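Local coordinates for protein chitinase A (Pteris ryukyuensis, PDB 4RL3) that probably hydrolyses the glycosidic bonds of chitin, as a class III plant chitinase of glycoside hydrolase family 18, through the catalytic domain described here, at residues 164-169 / 205-210; 183-188 / 246-251; 228-233 / 263-268. All coordinates share one frame; numbering follows the deposited sequence.

The three contacts lie in one TIM-barrel catalytic domain. Interaction 1 joins helix 163-173 to the turn after helix 193-206, on the outer layer. Interaction 2 lies nearest the centre of the chain, where the loop after strand 179-180 meets the end of strand 244-248. Interaction 3 packs helix 226-238 against helix 261-271. The centres of interactions 1 and 2 are about 19 Å apart, those of 2 and 3 about 13 Å. Interactions 2 and 3 touch through Ile247 and Glu263. Along the chain, the segments of interaction 2 alternate with those of both others, and interaction 1 closes before interaction 3 opens. Interactions 1 and 3 join neighbouring outer helices; interaction 2 joins loop and strand on the inner side.

Interaction 1 of 3, residues 164-169 / 205-210; sequences SQYTAL and SKYGGG
Helix 163-173 and the turn after helix 193-206 come closest at Thr167 and Tyr207, whose CA atoms are 6.6 Å apart. Tyr207 does most of the reaching. Its CG stands beside the backbone N and anti to the carbonyl carbon (chi1 -73°), and its ring extends to the helix. The phenol end meets the backbone and side chains of Tyr166 and Thr167. Tyr207 OH is 3.2 Å from Tyr166 CB. Tyr166 O lies at the edge of the Tyr207 ring, near its plane. The methyl of Thr167 comes in obliquely, with CG2 3.6 Å from CZ of Tyr207, and the two side chains cross at about a right angle. Thr167 OG1 turns the other way and bonds to Glu163 O within its own helix. CG2 of Thr167 also lies 3.8 Å from Lys206 O. One water links the two backbones: it donates to Thr167 O at 3.1 Å and to Lys206 O at 2.9 Å. The extended chain of Lys206 carries NZ to a salt bridge with Glu163, a further tie, to the first residue of helix 163-173. Farther in, the hydroxyl of Tyr166 bonds to Tyr123 O. Both tyrosines pack on Pro158 and on Ile156 of strand 153-156, while Gln165, Ala168 and Leu169 face helix 131-147. The contact thus joins two consecutive outer helices of the barrel over one of its strands.

Interaction 2 of 3, residues 183-188 / 246-251; sequences QFYSYG and FIFSAD. With ACT (acetate ion), chain E; EDO (1,2-ethanediol), chain C.
The Tyr185 ring has Phe246 CE2 and an acetate oxygen, OXT, at its edge and in its plane. CB of Gln183 covers one face, toward the rim. The hydroxyl of Tyr185 sits at the edge of the Phe246 ring, 3.5 Å from CE2 of Phe246. The planes of Tyr185 and Phe248 are nearly parallel, at 20°, but the rings barely overlap, with centroids 5.8 Å apart. They touch where OH of Tyr185 meets CB of Phe248, at 3.4 Å. The Phe248 ring carries acetate OXT over one face and Ser249 CB on the opposite face. In Tyr185, CG lies between the backbone N and the carbonyl carbon (chi1 42°), which points the ring at strand 244-248. This strand belongs to the parallel barrel of the family 18 fold. The C-terminal ends of such strands form the substrate cleft, and Tyr185 and Phe248 probably lie at or near it. A cis peptide bond follows Phe248. A bound magnesium ion lies about 4 Å from the side chain of Gln183. Tyr185 OH donates to acetate OXT at 2.6 Å. Gln183 NE2 bonds to Ala157 O. The acetate and the 1,2-ethanediol probably come from the crystallisation liquor. The diol spans two residues: its O2 is 2.6 Å from Ser249 OG, and its O1 donates to Asp251 OD1 at 2.8 Å. Ser249 N-caps helix 250-254, its OG bonding to Gly252 N.

Interaction 3 of 3, residues 228-233 / 263-268; sequences TVLSAC and EQQAQT
Leu230 meets Gln265 and Ala266 with its two methyls, one for each residue. This joins helix 226-238 to helix 261-271 in the outer layer of the TIM barrel. The backbones come nearest at Leu230 and Ala266, whose CA atoms are 6.8 Å apart. Leu230 points toward the other helix. With CG beside the backbone N and anti to the carbonyl carbon (chi1 -71°), the two methyls reach different residues of helix 261-271. CD2 of Leu230 rests on the backbone of that helix, 3.7 Å from Ala266 CA, with the Ala266 methyl 4.0 Å from CD2 of Leu230. The small side chain of Ala266 lets the branch come that close to the main chain. The other methyl goes to Gln265. CD1 of Leu230 lies 3.9 Å from CB of Gln265, and the amide oxygen OE1 of Gln265 is 3.6 Å from CD1 of Leu230. The Gln265 chain is extended beyond CG and crosses the leucine at about a right angle. The side chains meet mainly through carbon atoms. Cutting Leu230 back to an alanine removes both methyls, which would probably open a gap over Ala266 and leave the Gln265 chain without its apolar neighbour. Further in, Leu230 also touches Phe217 of strand 215-218, while Ala266 packs on Phe4 of strand 3-8. The two helices are therefore seated on strands that flank strand 244-248. On the far side of helix 261-271, Gln267 bonds to Pro21 O through NE2 and to Asn23 N through OE1. Glu263 O takes two donors from Gln267, the backbone N and NE2, which approach from opposite faces of its plane; the NE2 bond is 3.1 Å long.

Interaction 1 of 3, residues 164-169 / 205-210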
loop_
_atom_site.group_PDB
_atom_site.type_symbol
_atom_site.label_atom_id
_atom_site.label_comp_id
_atom_site.label_asym_id
_atom_site.label_seq_id
_atom_site.Cartn_x
_atom_site.Cartn_y
_atom_site.Cartn_z
ATOM N N SER A 164 -4.748 -10.103 -13.533
ATOM C CA SER A 164 -5.759 -9.714 -14.509
ATOM C C SER A 164 -6.404 -8.371 -14.155
ATOM O O SER A 164 -6.557 -7.486 -15.003
ATOM C CB SER A 164 -6.836 -10.795 -14.608
ATOM O OG SER A 164 -7.745 -10.469 -15.642
ATOM N N GLN A 165 -6.757 -8.212 -12.887
ATOM C CA GLN A 165 -7.414 -6.997 -12.426
ATOM C C GLN A 165 -6.474 -5.804 -12.426
ATOM O O GLN A 165 -6.805 -4.737 -12.943
ATOM C CB GLN A 165 -7.979 -7.183 -11.023
ATOM C CG GLN A 165 -9.202 -8.093 -10.968
ATOM C CD GLN A 165 -8.892 -9.583 -10.934
ATOM O OE1 GLN A 165 -7.743 -10.013 -10.759
ATOM N NE2 GLN A 165 -9.935 -10.385 -11.102
ATOM N N TYR A 166 -5.307 -5.961 -11.821
ATOM C CA TYR A 166 -4.437 -4.806 -11.629
ATOM C C TYR A 166 -3.651 -4.384 -12.867
ATOM O O TYR A 166 -3.373 -3.200 -13.036
ATOM C CB TYR A 166 -3.540 -5.003 -10.418
ATOM C CG TYR A 166 -4.290 -4.809 -9.117
ATOM C CD1 TYR A 166 -4.475 -3.532 -8.583
ATOM C CD2 TYR A 166 -4.850 -5.887 -8.441
ATOM C CE1 TYR A 166 -5.170 -3.342 -7.404
ATOM C CE2 TYR A 166 -5.551 -5.701 -7.265
ATOM C CZ TYR A 166 -5.710 -4.430 -6.752
ATOM O OH TYR A 166 -6.403 -4.241 -5.569
ATOM N N THR A 167 -3.290 -5.326 -13.744
ATOM C CA THR A 167 -2.662 -4.904 -15.000
ATOM C C THR A 167 -3.646 -4.139 -15.894
ATOM O O THR A 167 -3.267 -3.186 -16.577
ATOM C CB THR A 167 -2.029 -6.065 -15.798
ATOM O OG1 THR A 167 -3.021 -7.060 -16.105
ATOM C CG2 THR A 167 -0.849 -6.676 -15.041
ATOM N N ALA A 168 -4.910 -4.556 -15.895
ATOM C CA ALA A 168 -5.941 -3.834 -16.635
ATOM C C ALA A 168 -6.075 -2.422 -16.075
ATOM O O ALA A 168 -6.115 -1.444 -16.823
ATOM C CB ALA A 168 -7.273 -4.562 -16.563
ATOM N N LEU A 169 -6.123 -2.325 -14.748
ATOM C CA LEU A 169 -6.216 -1.033 -14.075
ATOM C C LEU A 169 -5.005 -0.154 -14.390
ATOM O O LEU A 169 -5.160 0.994 -14.801
ATOM C CB LEU A 169 -6.349 -1.228 -12.563
ATOM C CG LEU A 169 -6.357 0.014 -11.668
ATOM C CD1 LEU A 169 -7.445 1.013 -12.071
ATOM C CD2 LEU A 169 -6.489 -0.408 -10.207
ATOM N N SER A 205 7.988 -5.682 -15.690
ATOM C CA SER A 205 7.593 -5.735 -17.102
ATOM C C SER A 205 6.077 -5.639 -17.321
ATOM O O SER A 205 5.640 -5.230 -18.400
ATOM C CB SER A 205 8.129 -7.009 -17.768
ATOM O OG SER A 205 7.345 -8.133 -17.447
ATOM N N LYS A 206 5.295 -6.000 -16.301
ATOM C CA LYS A 206 3.827 -5.987 -16.357
ATOM C C LYS A 206 3.204 -4.681 -15.882
ATOM O O LYS A 206 2.008 -4.451 -16.109
ATOM C CB LYS A 206 3.268 -7.124 -15.495
ATOM C CG LYS A 206 3.709 -8.504 -15.959
ATOM C CD LYS A 206 3.419 -9.571 -14.922
ATOM C CE LYS A 206 3.865 -10.940 -15.418
ATOM N NZ LYS A 206 3.629 -11.998 -14.399
ATOM N N TYR A 207 4.013 -3.832 -15.238
ATOM C CA TYR A 207 3.530 -2.606 -14.596
ATOM C C TYR A 207 4.361 -1.398 -15.022
ATOM O O TYR A 207 4.766 -0.560 -14.200
ATOM C CB TYR A 207 3.499 -2.778 -13.076
ATOM C CG TYR A 207 2.380 -3.685 -12.660
ATOM C CD1 TYR A 207 1.071 -3.207 -12.617
ATOM C CD2 TYR A 207 2.603 -5.019 -12.347
ATOM C CE1 TYR A 207 0.024 -4.029 -12.258
ATOM C CE2 TYR A 207 1.559 -5.848 -11.975
ATOM C CZ TYR A 207 0.267 -5.337 -11.939
ATOM O OH TYR A 207 -0.789 -6.149 -11.589
ATOM N N GLY A 208 4.620 -1.328 -16.323
ATOM C CA GLY A 208 5.182 -0.129 -16.931
ATOM C C GLY A 208 6.691 -0.097 -17.090
ATOM O O GLY A 208 7.227 0.886 -17.602
ATOM N N GLY A 209 7.375 -1.159 -16.663
ATOM C CA GLY A 209 8.812 -1.318 -16.906
ATOM C C GLY A 209 9.678 -1.234 -15.671
ATOM O O GLY A 209 10.807 -1.693 -15.682
ATOM N N GLY A 210 9.154 -0.656 -14.590
ATOM C CA GLY A 210 9.910 -0.563 -13.351
ATOM C C GLY A 210 10.008 0.806 -12.708
ATOM O O GLY A 210 10.228 0.896 -11.506
HETATM O O HOH W 1 -0.203 -2.725 -16.677
#

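Interaction 2 of 3, residues 183-188 / 246-251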
loop_
_atom_site.group_PDB
_atom_site.type_symbol
_atom_site.label_atom_id
_atom_site.label_comp_id
_atom_site.label_asym_id
_atom_site.label_seq_id
_atom_site.Cartn_x
_atom_site.Cartn_y
_atom_site.Cartn_z
ATOM N N GLN A 183 3.600 -6.833 -4.283
ATOM C CA GLN A 183 3.843 -7.627 -3.085
ATOM C C GLN A 183 4.789 -8.800 -3.348
ATOM O O GLN A 183 4.348 -9.916 -3.634
ATOM C CB GLN A 183 2.529 -8.164 -2.534
ATOM C CG GLN A 183 1.524 -7.087 -2.148
ATOM C CD GLN A 183 0.258 -7.690 -1.567
ATOM O OE1 GLN A 183 0.294 -8.721 -0.901
ATOM N NE2 GLN A 183 -0.873 -7.059 -1.842
ATOM N N PHE A 184 6.087 -8.560 -3.207
ATOM C CA PHE A 184 7.091 -9.601 -3.491
ATOM C C PHE A 184 7.176 -10.653 -2.396
ATOM O O PHE A 184 7.743 -11.729 -2.611
ATOM C CB PHE A 184 8.450 -8.964 -3.763
ATOM C CG PHE A 184 8.514 -8.273 -5.094
ATOM C CD1 PHE A 184 8.681 -9.007 -6.269
ATOM C CD2 PHE A 184 8.361 -6.897 -5.194
ATOM C CE1 PHE A 184 8.713 -8.373 -7.500
ATOM C CE2 PHE A 184 8.411 -6.261 -6.423
ATOM C CZ PHE A 184 8.577 -6.998 -7.584
ATOM N N TYR A 185 6.563 -10.361 -1.255
ATOM C CA TYR A 185 6.446 -11.322 -0.163
ATOM C C TYR A 185 5.397 -12.401 -0.443
ATOM O O TYR A 185 5.197 -13.295 0.385
ATOM C CB TYR A 185 6.201 -10.611 1.179
ATOM C CG TYR A 185 5.218 -9.460 1.136
ATOM C CD1 TYR A 185 5.647 -8.168 0.846
ATOM C CD2 TYR A 185 3.872 -9.657 1.396
ATOM C CE1 TYR A 185 4.755 -7.107 0.803
ATOM C CE2 TYR A 185 2.971 -8.603 1.372
ATOM C CZ TYR A 185 3.409 -7.336 1.071
ATOM O OH TYR A 185 2.520 -6.293 1.042
ATOM N N SER A 186 4.734 -12.321 -1.604
ATOM C CA SER A 186 3.909 -13.419 -2.121
ATOM C C SER A 186 4.768 -14.604 -2.590
ATOM O O SER A 186 4.245 -15.706 -2.750
ATOM C CB SER A 186 3.036 -12.924 -3.288
ATOM O OG SER A 186 3.835 -12.455 -4.364
ATOM N N TYR A 187 6.057 -14.380 -2.840
ATOM C CA TYR A 187 6.941 -15.449 -3.312
ATOM C C TYR A 187 7.514 -16.239 -2.137
ATOM O O TYR A 187 7.347 -15.858 -0.975
ATOM C CB TYR A 187 8.041 -14.893 -4.226
ATOM C CG TYR A 187 7.474 -14.292 -5.491
ATOM C CD1 TYR A 187 6.758 -15.074 -6.394
ATOM C CD2 TYR A 187 7.613 -12.940 -5.769
ATOM C CE1 TYR A 187 6.209 -14.533 -7.536
ATOM C CE2 TYR A 187 7.068 -12.383 -6.911
ATOM C CZ TYR A 187 6.370 -13.178 -7.797
ATOM O OH TYR A 187 5.821 -12.626 -8.936
ATOM N N GLY A 188 8.168 -17.354 -2.447
ATOM C CA GLY A 188 8.584 -18.294 -1.414
ATOM C C GLY A 188 9.722 -17.832 -0.527
ATOM O O GLY A 188 10.592 -17.063 -0.942
ATOM N N PHE A 246 8.990 -0.872 -0.144
ATOM C CA PHE A 246 8.014 -0.834 0.951
ATOM C C PHE A 246 8.027 -2.111 1.785
ATOM O O PHE A 246 8.452 -3.170 1.321
ATOM C CB PHE A 246 6.594 -0.502 0.463
ATOM C CG PHE A 246 5.880 -1.645 -0.216
ATOM C CD1 PHE A 246 6.052 -1.890 -1.563
ATOM C CD2 PHE A 246 5.019 -2.467 0.505
ATOM C CE1 PHE A 246 5.384 -2.934 -2.188
ATOM C CE2 PHE A 246 4.359 -3.518 -0.109
ATOM C CZ PHE A 246 4.539 -3.756 -1.457
ATOM N N ILE A 247 7.535 -1.984 3.016
ATOM C CA ILE A 247 7.479 -3.078 3.980
ATOM C C ILE A 247 6.062 -3.269 4.480
ATOM O O ILE A 247 5.366 -2.304 4.797
ATOM C CB ILE A 247 8.424 -2.818 5.174
ATOM C CG1 ILE A 247 9.878 -2.893 4.694
ATOM C CG2 ILE A 247 8.165 -3.794 6.325
ATOM C CD1 ILE A 247 10.887 -2.443 5.738
ATOM N N PHE A 248 5.634 -4.524 4.490
ATOM C CA PHE A 248 4.428 -4.941 5.183
ATOM C C PHE A 248 4.902 -5.754 6.391
ATOM O O PHE A 248 5.335 -6.897 6.225
ATOM C CB PHE A 248 3.573 -5.784 4.233
ATOM C CG PHE A 248 2.168 -5.962 4.704
ATOM C CD1 PHE A 248 1.212 -4.996 4.423
ATOM C CD2 PHE A 248 1.803 -7.064 5.441
ATOM C CE1 PHE A 248 -0.081 -5.130 4.856
ATOM C CE2 PHE A 248 0.501 -7.210 5.885
ATOM C CZ PHE A 248 -0.439 -6.237 5.598
ATOM N N SER A 249 4.883 -5.215 7.611
ATOM C CA SER A 249 4.251 -3.954 8.011
ATOM C C SER A 249 4.861 -3.525 9.336
ATOM O O SER A 249 5.541 -4.317 9.996
ATOM C CB SER A 249 2.765 -4.180 8.256
ATOM O OG SER A 249 2.559 -5.174 9.255
ATOM N N ALA A 250 4.571 -2.306 9.765
ATOM C CA ALA A 250 5.019 -1.849 11.084
ATOM C C ALA A 250 4.487 -2.751 12.205
ATOM O O ALA A 250 5.202 -3.020 13.173
ATOM C CB ALA A 250 4.583 -0.410 11.319
ATOM N N ASP A 251 3.241 -3.201 12.070
ATOM C CA ASP A 251 2.619 -4.072 13.085
ATOM C C ASP A 251 3.414 -5.373 13.183
ATOM O O ASP A 251 3.653 -5.887 14.282
ATOM C CB ASP A 251 1.147 -4.420 12.764
ATOM C CG ASP A 251 0.313 -3.227 12.301
ATOM O OD1 ASP A 251 0.738 -2.525 11.360
ATOM O OD2 ASP A 251 -0.799 -3.020 12.843
HETATM C C ACT E . -0.802 -6.060 1.478
HETATM O O ACT E . -1.997 -6.370 1.721
HETATM O OXT ACT E . 0.064 -6.936 1.736
HETATM C CH3 ACT E . -0.434 -4.710 0.927
HETATM C C1 EDO C . -0.938 -4.201 8.279
HETATM O O1 EDO C . -0.997 -3.081 9.182
HETATM C C2 EDO C . -1.065 -5.537 9.016
HETATM O O2 EDO C . 0.090 -5.805 9.805
#

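Interaction 3 of 3, residues 228-233 / 263-268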
loop_
_atom_site.group_PDB
_atom_site.type_symbol
_atom_site.label_atom_id
_atom_site.label_comp_id
_atom_site.label_asym_id
_atom_site.label_seq_id
_atom_site.Cartn_x
_atom_site.Cartn_y
_atom_site.Cartn_z
ATOM N N THR A 228 17.905 -11.047 2.432
ATOM C CA THR A 228 18.087 -11.483 1.048
ATOM C C THR A 228 17.485 -10.470 0.076
ATOM O O THR A 228 18.092 -10.111 -0.936
ATOM C CB THR A 228 17.467 -12.867 0.856
ATOM O OG1 THR A 228 18.178 -13.796 1.680
ATOM C CG2 THR A 228 17.528 -13.313 -0.609
ATOM N N VAL A 229 16.291 -9.995 0.394
ATOM C CA VAL A 229 15.682 -8.958 -0.426
ATOM C C VAL A 229 16.540 -7.694 -0.465
ATOM O O VAL A 229 16.703 -7.078 -1.524
ATOM C CB VAL A 229 14.260 -8.615 0.063
ATOM C CG1 VAL A 229 13.698 -7.443 -0.731
ATOM C CG2 VAL A 229 13.358 -9.828 -0.059
ATOM N N LEU A 230 17.098 -7.303 0.683
ATOM C CA LEU A 230 17.937 -6.115 0.734
ATOM C C LEU A 230 19.180 -6.266 -0.149
ATOM O O LEU A 230 19.583 -5.320 -0.822
ATOM C CB LEU A 230 18.284 -5.740 2.184
ATOM C CG LEU A 230 17.081 -5.175 2.951
ATOM C CD1 LEU A 230 17.253 -5.298 4.457
ATOM C CD2 LEU A 230 16.804 -3.742 2.539
ATOM N N SER A 231 19.741 -7.473 -0.188
ATOM C CA SER A 231 20.844 -7.765 -1.102
ATOM C C SER A 231 20.442 -7.602 -2.575
ATOM O O SER A 231 21.148 -6.958 -3.352
ATOM C CB SER A 231 21.390 -9.166 -0.837
ATOM O OG SER A 231 22.021 -9.227 0.425
ATOM N N ALA A 232 19.290 -8.146 -2.941
ATOM C CA ALA A 232 18.753 -7.960 -4.292
ATOM C C ALA A 232 18.515 -6.491 -4.604
ATOM O O ALA A 232 18.770 -6.027 -5.707
ATOM C CB ALA A 232 17.455 -8.736 -4.456
ATOM N N CYS A 233 18.009 -5.752 -3.621
ATOM C CA CYS A 233 17.739 -4.338 -3.799
ATOM C C CYS A 233 19.014 -3.536 -4.075
ATOM O O CYS A 233 18.983 -2.557 -4.801
ATOM C CB CYS A 233 17.008 -3.773 -2.584
ATOM S SG CYS A 233 15.257 -4.210 -2.531
ATOM N N GLU A 263 13.538 -1.965 8.459
ATOM C CA GLU A 263 13.058 -0.641 8.053
ATOM C C GLU A 263 14.241 0.309 7.918
ATOM O O GLU A 263 14.350 1.072 6.953
ATOM C CB GLU A 263 12.096 -0.061 9.094
ATOM C CG GLU A 263 10.642 -0.513 9.005
ATOM C CD GLU A 263 10.371 -1.901 9.560
ATOM O OE1 GLU A 263 9.189 -2.303 9.553
ATOM O OE2 GLU A 263 11.304 -2.608 10.016
ATOM N N GLN A 264 15.114 0.279 8.913
ATOM C CA GLN A 264 16.290 1.143 8.908
ATOM C C GLN A 264 17.234 0.798 7.763
ATOM O O GLN A 264 17.696 1.684 7.031
ATOM C CB GLN A 264 17.007 1.035 10.251
ATOM C CG GLN A 264 18.328 1.786 10.328
ATOM C CD GLN A 264 19.513 0.953 9.881
ATOM O OE1 GLN A 264 20.287 1.349 8.995
ATOM N NE2 GLN A 264 19.645 -0.211 10.453
ATOM N N GLN A 265 17.529 -0.483 7.632
ATOM C CA GLN A 265 18.400 -0.940 6.564
ATOM C C GLN A 265 17.879 -0.562 5.186
ATOM O O GLN A 265 18.653 -0.137 4.342
ATOM C CB GLN A 265 18.619 -2.435 6.653
ATOM C CG GLN A 265 19.518 -2.811 7.810
ATOM C CD GLN A 265 19.690 -4.299 7.891
ATOM O OE1 GLN A 265 19.925 -4.943 6.865
ATOM N NE2 GLN A 265 19.566 -4.865 9.089
ATOM N N ALA A 266 16.574 -0.701 4.970
ATOM C CA ALA A 266 15.991 -0.347 3.687
ATOM C C ALA A 266 16.185 1.124 3.351
ATOM O O ALA A 266 16.524 1.476 2.211
ATOM C CB ALA A 266 14.522 -0.699 3.660
ATOM N N GLN A 267 15.987 1.991 4.336
ATOM C CA GLN A 267 16.129 3.422 4.121
ATOM C C GLN A 267 17.586 3.822 3.945
ATOM O O GLN A 267 17.899 4.701 3.139
ATOM C CB GLN A 267 15.479 4.207 5.261
ATOM C CG GLN A 267 13.974 4.016 5.307
ATOM C CD GLN A 267 13.358 4.629 6.531
ATOM O OE1 GLN A 267 13.156 5.841 6.578
ATOM N NE2 GLN A 267 13.039 3.799 7.524
ATOM N N THR A 268 18.476 3.181 4.702
ATOM C CA THR A 268 19.902 3.424 4.549
ATOM C C THR A 268 20.352 3.024 3.144
ATOM O O THR A 268 21.105 3.769 2.500
ATOM C CB THR A 268 20.687 2.707 5.659
ATOM O OG1 THR A 268 20.449 3.411 6.878
ATOM C CG2 THR A 268 22.195 2.669 5.391
#